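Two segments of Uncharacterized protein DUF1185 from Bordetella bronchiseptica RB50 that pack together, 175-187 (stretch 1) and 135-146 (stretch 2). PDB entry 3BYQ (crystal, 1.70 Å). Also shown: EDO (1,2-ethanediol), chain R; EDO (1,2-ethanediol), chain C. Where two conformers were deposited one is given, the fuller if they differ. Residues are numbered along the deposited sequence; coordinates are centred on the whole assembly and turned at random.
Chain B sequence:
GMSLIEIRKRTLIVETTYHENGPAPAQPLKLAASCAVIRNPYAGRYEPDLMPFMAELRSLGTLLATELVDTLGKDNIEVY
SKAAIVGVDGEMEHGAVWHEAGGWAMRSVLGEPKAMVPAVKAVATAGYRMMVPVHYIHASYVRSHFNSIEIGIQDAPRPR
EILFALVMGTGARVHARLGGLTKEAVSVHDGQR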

ATOM      1  N   HIS B 175       1.994  27.920  -3.870  1.00 18.13           N
ATOM      2  CA  HIS B 175       2.550  28.828  -2.840  1.00 17.48           C
ATOM      3  C   HIS B 175       4.053  28.954  -2.933  1.00 17.94           C
ATOM      4  O   HIS B 175       4.730  29.117  -1.941  1.00 18.02           O
ATOM      5  CB  HIS B 175       2.149  28.423  -1.416  1.00 17.94           C
ATOM      6  CG  HIS B 175       0.681  28.293  -1.245  1.00 16.42           C
ATOM      7  ND1 HIS B 175      -0.216  29.234  -1.712  1.00 19.68           N
ATOM      8  CD2 HIS B 175      -0.051  27.324  -0.655  1.00 20.74           C
ATOM      9  CE1 HIS B 175      -1.444  28.826  -1.432  1.00 21.07           C
ATOM     10  NE2 HIS B 175      -1.369  27.679  -0.783  1.00 20.26           N
ATOM     11  N   ALA B 176       4.564  28.895  -4.147  1.00 17.14           N
ATOM     12  CA  ALA B 176       6.004  29.066  -4.368  1.00 16.59           C
ATOM     13  C   ALA B 176       6.481  30.372  -3.742  1.00 18.27           C
ATOM     14  O   ALA B 176       5.943  31.475  -4.020  1.00 16.40           O
ATOM     15  CB  ALA B 176       6.354  28.999  -5.840  1.00 16.14           C
ATOM     16  N   ARG B 177       7.514  30.239  -2.920  1.00 16.89           N
ATOM     17  CA  ARG B 177       8.105  31.371  -2.185  1.00 18.45           C
ATOM     18  C   ARG B 177       9.533  31.205  -1.681  1.00 15.83           C
ATOM     19  O   ARG B 177       9.890  31.751  -0.650  1.00 17.43           O
ATOM     20  CB  ARG B 177       7.177  31.720  -1.031  1.00 18.09           C
ATOM     21  CG  ARG B 177       6.994  30.642   0.020  1.00 19.41           C
ATOM     22  CD  ARG B 177       5.773  30.991   0.849  1.00 20.49           C
ATOM     23  NE  ARG B 177       5.584  30.167   2.054  1.00 18.96           N
ATOM     24  CZ  ARG B 177       4.903  29.022   2.095  1.00 16.21           C
ATOM     25  NH1 ARG B 177       4.428  28.455   0.997  1.00 16.57           N
ATOM     26  NH2 ARG B 177       4.733  28.408   3.252  1.00 18.66           N
ATOM     27  N   LEU B 178      10.347  30.506  -2.466  1.00 16.21           N
ATOM     28  CA  LEU B 178      11.724  30.210  -2.085  1.00 17.81           C
ATOM     29  C   LEU B 178      12.781  30.879  -2.929  1.00 18.88           C
ATOM     30  O   LEU B 178      13.956  30.495  -2.890  1.00 18.98           O
ATOM     31  CB  LEU B 178      11.967  28.708  -2.061  1.00 17.34           C
ATOM     32  CG  LEU B 178      11.146  27.958  -1.010  1.00 15.94           C
ATOM     33  CD1 LEU B 178      11.321  26.456  -1.208  1.00 15.07           C
ATOM     34  CD2 LEU B 178      11.437  28.388   0.419  1.00 17.01           C
ATOM     35  N   GLY B 179      12.365  31.875  -3.685  1.00 19.36           N
ATOM     36  CA  GLY B 179      13.297  32.633  -4.506  1.00 20.28           C
ATOM     37  C   GLY B 179      13.869  31.760  -5.592  1.00 19.97           C
ATOM     38  O   GLY B 179      13.155  30.968  -6.188  1.00 18.56           O
ATOM     39  N   GLY B 180      15.165  31.925  -5.819  1.00 19.71           N
ATOM     40  CA  GLY B 180      15.888  31.215  -6.858  1.00 19.68           C
ATOM     41  C   GLY B 180      15.630  31.797  -8.240  1.00 18.39           C
ATOM     42  O   GLY B 180      15.048  32.868  -8.386  1.00 20.80           O
ATOM     43  N   LEU B 181      16.053  31.062  -9.265  1.00 17.56           N
ATOM     44  CA  LEU B 181      15.912  31.543 -10.651  1.00 16.78           C
ATOM     45  C   LEU B 181      14.459  31.656 -10.992  1.00 17.89           C
ATOM     46  O   LEU B 181      13.700  30.757 -10.694  1.00 18.73           O
ATOM     47  CB  LEU B 181      16.605  30.592 -11.629  1.00 17.49           C
ATOM     48  CG  LEU B 181      16.713  31.074 -13.081  1.00 20.92           C
ATOM     49  CD1 LEU B 181      17.741  32.194 -13.210  1.00 20.04           C
ATOM     50  CD2 LEU B 181      17.016  29.900 -14.020  1.00 20.38           C
ATOM     51  N   THR B 182      14.094  32.771 -11.602  1.00 17.53           N
ATOM     52  CA  THR B 182      12.729  33.033 -12.016  1.00 17.35           C
ATOM     53  C   THR B 182      12.652  32.966 -13.513  1.00 18.16           C
ATOM     54  O   THR B 182      13.645  32.990 -14.196  1.00 18.01           O
ATOM     55  CB  THR B 182      12.267  34.444 -11.615  1.00 19.51           C
ATOM     56  OG1 THR B 182      13.060  35.426 -12.305  1.00 17.86           O
ATOM     57  CG2 THR B 182      12.382  34.643 -10.092  1.00 17.92           C
ATOM     58  N   LYS B 183      11.436  32.878 -14.013  1.00 16.20           N
ATOM     59  CA  LYS B 183      11.181  32.842 -15.468  1.00 17.87           C
ATOM     60  C   LYS B 183      11.779  34.061 -16.127  1.00 19.62           C
ATOM     61  O   LYS B 183      12.383  33.982 -17.197  1.00 20.39           O
ATOM     62  CB  LYS B 183       9.697  32.756 -15.794  1.00 20.70           C
ATOM     63  CG  LYS B 183       9.077  31.469 -15.358  1.00 20.90           C
ATOM     64  CD  LYS B 183       7.633  31.332 -15.834  1.00 24.93           C
ATOM     65  CE  LYS B 183       6.710  32.410 -15.339  1.00 31.34           C
ATOM     66  NZ  LYS B 183       5.362  32.081 -15.847  1.00 29.83           N
ATOM     67  N   GLU B 184      11.632  35.201 -15.459  1.00 16.91           N
ATOM     68  CA  GLU B 184      12.144  36.470 -15.960  0.50 18.30           C
ATOM     69  C   GLU B 184      13.659  36.548 -15.963  1.00 20.03           C
ATOM     70  O   GLU B 184      14.259  37.300 -16.730  1.00 21.13           O
ATOM     71  CB  GLU B 184      11.590  37.644 -15.136  0.50 18.40           C
ATOM     72  CG  GLU B 184      10.106  37.834 -15.289  0.50 18.23           C
ATOM     73  CD  GLU B 184       9.250  36.948 -14.386  0.50 19.24           C
ATOM     74  OE1 GLU B 184       9.760  36.096 -13.613  0.50 15.79           O
ATOM     75  OE2 GLU B 184       8.019  37.120 -14.455  0.50 29.25           O
ATOM     76  N   ALA B 185      14.277  35.771 -15.101  1.00 18.03           N
ATOM     77  CA  ALA B 185      15.733  35.772 -14.960  1.00 17.07           C
ATOM     78  C   ALA B 185      16.427  34.808 -15.894  1.00 16.63           C
ATOM     79  O   ALA B 185      17.628  34.864 -16.034  1.00 21.06           O
ATOM     80  CB  ALA B 185      16.144  35.462 -13.512  1.00 18.46           C
ATOM     81  N   VAL B 186      15.670  33.958 -16.561  1.00 15.69           N
ATOM     82  CA  VAL B 186      16.283  33.001 -17.501  1.00 18.14           C
ATOM     83  C   VAL B 186      17.001  33.808 -18.595  1.00 20.46           C
ATOM     84  O   VAL B 186      16.390  34.626 -19.301  1.00 20.88           O
ATOM     85  CB  VAL B 186      15.260  32.028 -18.091  1.00 19.45           C
ATOM     86  CG1 VAL B 186      15.865  31.217 -19.282  1.00 20.39           C
ATOM     87  CG2 VAL B 186      14.697  31.103 -17.014  1.00 18.28           C
ATOM     88  N   SER B 187      18.291  33.541 -18.732  1.00 20.10           N
ATOM     89  CA  SER B 187      19.127  34.312 -19.661  1.00 19.26           C
ATOM     90  C   SER B 187      20.098  33.541 -20.509  1.00 18.16           C
ATOM     91  O   SER B 187      20.567  34.066 -21.518  1.00 20.52           O
ATOM     92  CB  SER B 187      19.862  35.396 -18.890  1.00 23.72           C
ATOM     93  OG  SER B 187      20.821  34.834 -18.021  1.00 24.66           O
TER
HETATM   94  C1  EDO R 197       2.952  32.968  -2.077  1.00 40.85           C
HETATM   95  O1  EDO R 197       3.525  32.416  -3.277  1.00 42.95           O
HETATM   96  C2  EDO R 197       1.727  32.183  -1.585  1.00 33.83           C
HETATM   97  O2  EDO R 197       0.706  31.953  -2.578  1.00 37.64           O
HETATM   98  C1  EDO C 202      12.725  35.658  -2.035  1.00 56.16           C
HETATM   99  O1  EDO C 202      14.159  35.634  -2.041  1.00 59.43           O
HETATM  100  C2  EDO C 202      12.202  34.670  -1.000  1.00 55.91           C
HETATM  101  O2  EDO C 202      10.785  34.821  -0.848  1.00 60.46           O
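Stretch 2, residues 135-146: HYIHASYVRSHF

Stretch 2 lies against stretch 1 as an irregular chain running in the opposite sense: Ala 176 faces Ser 144 (CA to CA 5.2 Å), Leu 181 faces Val 142 (CA to CA 4.7 Å) and Val 186 faces Ala 139 (CA to CA 6.8 Å). It leaves a strand at Tyr 136, folds through a type I turn from Ala 139 to Val 142, closed by Val 142 N to Ala 139 O at 3.2 Å, and takes helical backbone angles at 143-145. Arg 143 covers the most surface and is held at both ends. Arg 143 N donates to Leu 181 O (3.1 Å), and the side chain, t at chi1 and chi2 before turning at chi3 (m), brings Arg 143 NH1 within 2.9 Å of Leu 178 O for a second hydrogen bond. Gly 180 N lies over one face of the guanidinium, 3.6 Å from Arg 143 NH1. At Gly 180, whose phi is positive, a CB would point toward stretch 2 and clash with Arg 143 NE. Lys 183 contributes the next largest area through its aliphatic chain: Lys 183 CG rests 3.6 Å from Tyr 136 CZ, and Lys 183 CD lies 3.8 Å from His 145 CE1. Leu 181, nearly as well covered, puts CD2 3.9 Å from Val 142 CG2 and 4.0 Å from Tyr 141 CB. Val 186 CG2 extends this apolar patch, packing 3.4 Å from Ala 139 CB and 3.6 Å from Val 142 CG2. Two waters add bridges between the backbones. Water 2 O accepts from Leu 181 N (3.0 Å) and donates to Tyr 141 O (2.7 Å); water 3 O accepts from Ser 144 N (3.0 Å) and donates to Gly 179 O (2.9 Å) and Leu 181 O (2.7 Å).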

ATOM      1  N   HIS B 135       9.567  19.848 -13.937  1.00 17.92           N
ATOM      2  CA  HIS B 135      10.248  21.129 -13.876  1.00 17.07           C
ATOM      3  C   HIS B 135       9.935  21.982 -15.094  1.00 17.11           C
ATOM      4  O   HIS B 135       9.235  21.537 -16.033  1.00 16.64           O
ATOM      5  CB  HIS B 135      11.724  21.019 -13.538  1.00 18.33           C
ATOM      6  CG  HIS B 135      12.575  20.369 -14.574  1.00 15.38           C
ATOM      7  ND1 HIS B 135      13.471  19.371 -14.254  1.00 20.24           N
ATOM      8  CD2 HIS B 135      12.763  20.640 -15.892  1.00 16.90           C
ATOM      9  CE1 HIS B 135      14.149  19.032 -15.341  1.00 21.30           C
ATOM     10  NE2 HIS B 135      13.737  19.778 -16.351  1.00 19.59           N
ATOM     11  N   TYR B 136      10.398  23.228 -15.022  1.00 17.84           N
ATOM     12  CA  TYR B 136      10.113  24.232 -16.085  1.00 16.62           C
ATOM     13  C   TYR B 136      10.711  23.833 -17.413  1.00 16.66           C
ATOM     14  O   TYR B 136      11.905  23.501 -17.533  1.00 18.09           O
ATOM     15  CB  TYR B 136      10.631  25.594 -15.646  1.00 15.42           C
ATOM     16  CG  TYR B 136      10.310  26.776 -16.520  1.00 12.63           C
ATOM     17  CD1 TYR B 136       9.022  27.069 -16.889  1.00 20.25           C
ATOM     18  CD2 TYR B 136      11.305  27.659 -16.863  1.00 17.09           C
ATOM     19  CE1 TYR B 136       8.750  28.201 -17.648  1.00 19.33           C
ATOM     20  CE2 TYR B 136      11.053  28.786 -17.597  1.00 18.01           C
ATOM     21  CZ  TYR B 136       9.769  29.063 -17.984  1.00 21.60           C
ATOM     22  OH  TYR B 136       9.475  30.178 -18.742  1.00 23.16           O
ATOM     23  N   ILE B 137       9.893  23.994 -18.452  1.00 15.53           N
ATOM     24  CA  ILE B 137      10.268  23.494 -19.792  1.00 16.28           C
ATOM     25  C   ILE B 137      11.379  24.292 -20.467  1.00 16.37           C
ATOM     26  O   ILE B 137      12.016  23.785 -21.389  1.00 18.47           O
ATOM     27  CB  ILE B 137       9.051  23.372 -20.744  1.00 16.99           C
ATOM     28  CG1 ILE B 137       8.471  24.697 -21.177  1.00 20.24           C
ATOM     29  CG2 ILE B 137       7.952  22.405 -20.120  1.00 14.94           C
ATOM     30  CD1 ILE B 137       7.419  24.497 -22.283  1.00 17.16           C
ATOM     31  N   HIS B 138      11.615  25.514 -20.012  1.00 15.89           N
ATOM     32  CA  HIS B 138      12.575  26.383 -20.674  1.00 16.85           C
ATOM     33  C   HIS B 138      13.897  26.561 -19.954  1.00 18.83           C
ATOM     34  O   HIS B 138      14.863  27.069 -20.529  1.00 20.93           O
ATOM     35  CB  HIS B 138      11.974  27.766 -20.887  1.00 19.61           C
ATOM     36  CG  HIS B 138      10.755  27.752 -21.741  1.00 18.33           C
ATOM     37  ND1 HIS B 138      10.765  27.304 -23.044  1.00 19.69           N
ATOM     38  CD2 HIS B 138       9.479  28.115 -21.470  1.00 23.87           C
ATOM     39  CE1 HIS B 138       9.548  27.408 -23.549  1.00 21.13           C
ATOM     40  NE2 HIS B 138       8.746  27.904 -22.618  1.00 23.10           N
ATOM     41  N   ALA B 139      13.926  26.148 -18.700  1.00 17.50           N
ATOM     42  CA  ALA B 139      15.089  26.344 -17.848  1.00 16.12           C
ATOM     43  C   ALA B 139      14.860  25.520 -16.586  1.00 18.70           C
ATOM     44  O   ALA B 139      14.059  25.871 -15.734  1.00 19.03           O
ATOM     45  CB  ALA B 139      15.281  27.809 -17.470  1.00 14.90           C
ATOM     46  N   SER B 140      15.577  24.418 -16.502  1.00 15.13           N
ATOM     47  CA  SER B 140      15.351  23.443 -15.448  1.00 17.18           C
ATOM     48  C   SER B 140      15.510  24.012 -14.042  1.00 17.33           C
ATOM     49  O   SER B 140      14.928  23.494 -13.107  1.00 19.15           O
ATOM     50  CB  SER B 140      16.314  22.244 -15.623  1.00 18.66           C
ATOM     51  OG  SER B 140      17.624  22.663 -15.533  1.00 25.25           O
ATOM     52  N   TYR B 141      16.326  25.054 -13.894  1.00 16.90           N
ATOM     53  CA  TYR B 141      16.601  25.612 -12.553  1.00 18.78           C
ATOM     54  C   TYR B 141      15.572  26.568 -11.994  1.00 19.15           C
ATOM     55  O   TYR B 141      15.727  27.020 -10.875  1.00 20.11           O
ATOM     56  CB  TYR B 141      17.963  26.305 -12.513  1.00 18.31           C
ATOM     57  CG  TYR B 141      19.186  25.380 -12.379  1.00 21.97           C
ATOM     58  CD1 TYR B 141      19.822  24.855 -13.487  1.00 19.99           C
ATOM     59  CD2 TYR B 141      19.676  25.053 -11.129  1.00 24.58           C
ATOM     60  CE1 TYR B 141      20.901  23.997 -13.353  1.00 21.53           C
ATOM     61  CE2 TYR B 141      20.761  24.225 -10.978  1.00 29.52           C
ATOM     62  CZ  TYR B 141      21.379  23.701 -12.088  1.00 24.58           C
ATOM     63  OH  TYR B 141      22.457  22.881 -11.897  1.00 24.45           O
ATOM     64  N   VAL B 142      14.514  26.877 -12.728  1.00 17.88           N
ATOM     65  CA  VAL B 142      13.486  27.845 -12.199  1.00 16.56           C
ATOM     66  C   VAL B 142      12.825  27.224 -10.989  1.00 16.55           C
ATOM     67  O   VAL B 142      12.024  26.289 -11.093  1.00 15.69           O
ATOM     68  CB  VAL B 142      12.499  28.299 -13.277  1.00 16.63           C
ATOM     69  CG1 VAL B 142      11.321  29.060 -12.678  1.00 17.66           C
ATOM     70  CG2 VAL B 142      13.255  29.128 -14.341  1.00 17.02           C
ATOM     71  N   ARG B 143      13.131  27.803  -9.829  1.00 15.78           N
ATOM     72  CA  ARG B 143      12.802  27.153  -8.552  1.00 16.16           C
ATOM     73  C   ARG B 143      11.333  27.018  -8.227  1.00 17.27           C
ATOM     74  O   ARG B 143      10.889  26.049  -7.587  1.00 20.60           O
ATOM     75  CB  ARG B 143      13.559  27.838  -7.408  1.00 18.56           C
ATOM     76  CG  ARG B 143      13.500  27.069  -6.106  1.00 17.84           C
ATOM     77  CD  ARG B 143      14.309  27.774  -5.078  1.00 21.90           C
ATOM     78  NE  ARG B 143      15.736  27.654  -5.355  1.00 20.70           N
ATOM     79  CZ  ARG B 143      16.685  28.289  -4.688  1.00 20.65           C
ATOM     80  NH1 ARG B 143      16.356  29.159  -3.770  1.00 22.54           N
ATOM     81  NH2 ARG B 143      17.961  28.086  -4.973  1.00 22.88           N
ATOM     82  N   SER B 144      10.566  28.001  -8.660  1.00 15.75           N
ATOM     83  CA  SER B 144       9.152  28.053  -8.402  1.00 17.04           C
ATOM     84  C   SER B 144       8.339  26.892  -9.002  1.00 15.96           C
ATOM     85  O   SER B 144       7.233  26.587  -8.550  1.00 18.75           O
ATOM     86  CB  SER B 144       8.574  29.330  -8.985  1.00 15.83           C
ATOM     87  OG  SER B 144       8.908  29.478 -10.365  1.00 16.30           O
ATOM     88  N   HIS B 145       8.923  26.267 -10.018  1.00 16.57           N
ATOM     89  CA  HIS B 145       8.213  25.269 -10.833  1.00 17.86           C
ATOM     90  C   HIS B 145       8.422  23.804 -10.474  1.00 19.30           C
ATOM     91  O   HIS B 145       7.697  22.979 -10.971  1.00 21.60           O
ATOM     92  CB  HIS B 145       8.485  25.506 -12.310  1.00 18.40           C
ATOM     93  CG  HIS B 145       7.729  26.677 -12.863  1.00 19.71           C
ATOM     94  ND1 HIS B 145       7.810  27.944 -12.315  1.00 18.12           N
ATOM     95  CD2 HIS B 145       6.953  26.791 -13.965  1.00 18.90           C
ATOM     96  CE1 HIS B 145       7.065  28.770 -13.027  1.00 21.32           C
ATOM     97  NE2 HIS B 145       6.506  28.088 -14.016  1.00 17.89           N
ATOM     98  N   PHE B 146       9.437  23.479  -9.684  1.00 16.77           N
ATOM     99  CA  PHE B 146       9.629  22.073  -9.240  1.00 16.31           C
ATOM    100  C   PHE B 146       8.370  21.606  -8.583  1.00 16.81           C
ATOM    101  O   PHE B 146       7.818  22.290  -7.709  1.00 18.28           O
ATOM    102  CB  PHE B 146      10.790  21.912  -8.258  1.00 16.17           C
ATOM    103  CG  PHE B 146      12.093  22.358  -8.814  1.00 15.50           C
ATOM    104  CD1 PHE B 146      12.621  21.751  -9.936  1.00 19.91           C
ATOM    105  CD2 PHE B 146      12.849  23.304  -8.165  1.00 15.87           C
ATOM    106  CE1 PHE B 146      13.838  22.148 -10.447  1.00 23.43           C
ATOM    107  CE2 PHE B 146      14.106  23.686  -8.664  1.00 19.31           C
ATOM    108  CZ  PHE B 146      14.575  23.106  -9.801  1.00 21.29           C
TER
HETATM  109  O   HOH W   1      11.772  31.836 -18.846  1.00 20.34           O
HETATM  110  O   HOH W   2      17.098  28.308  -8.951  1.00 33.65           O
HETATM  111  O   HOH W   3      11.781  30.793  -8.788  1.00 18.94           O
HETATM  112  O   HOH W   4       9.491  32.009 -11.675  1.00 20.46           O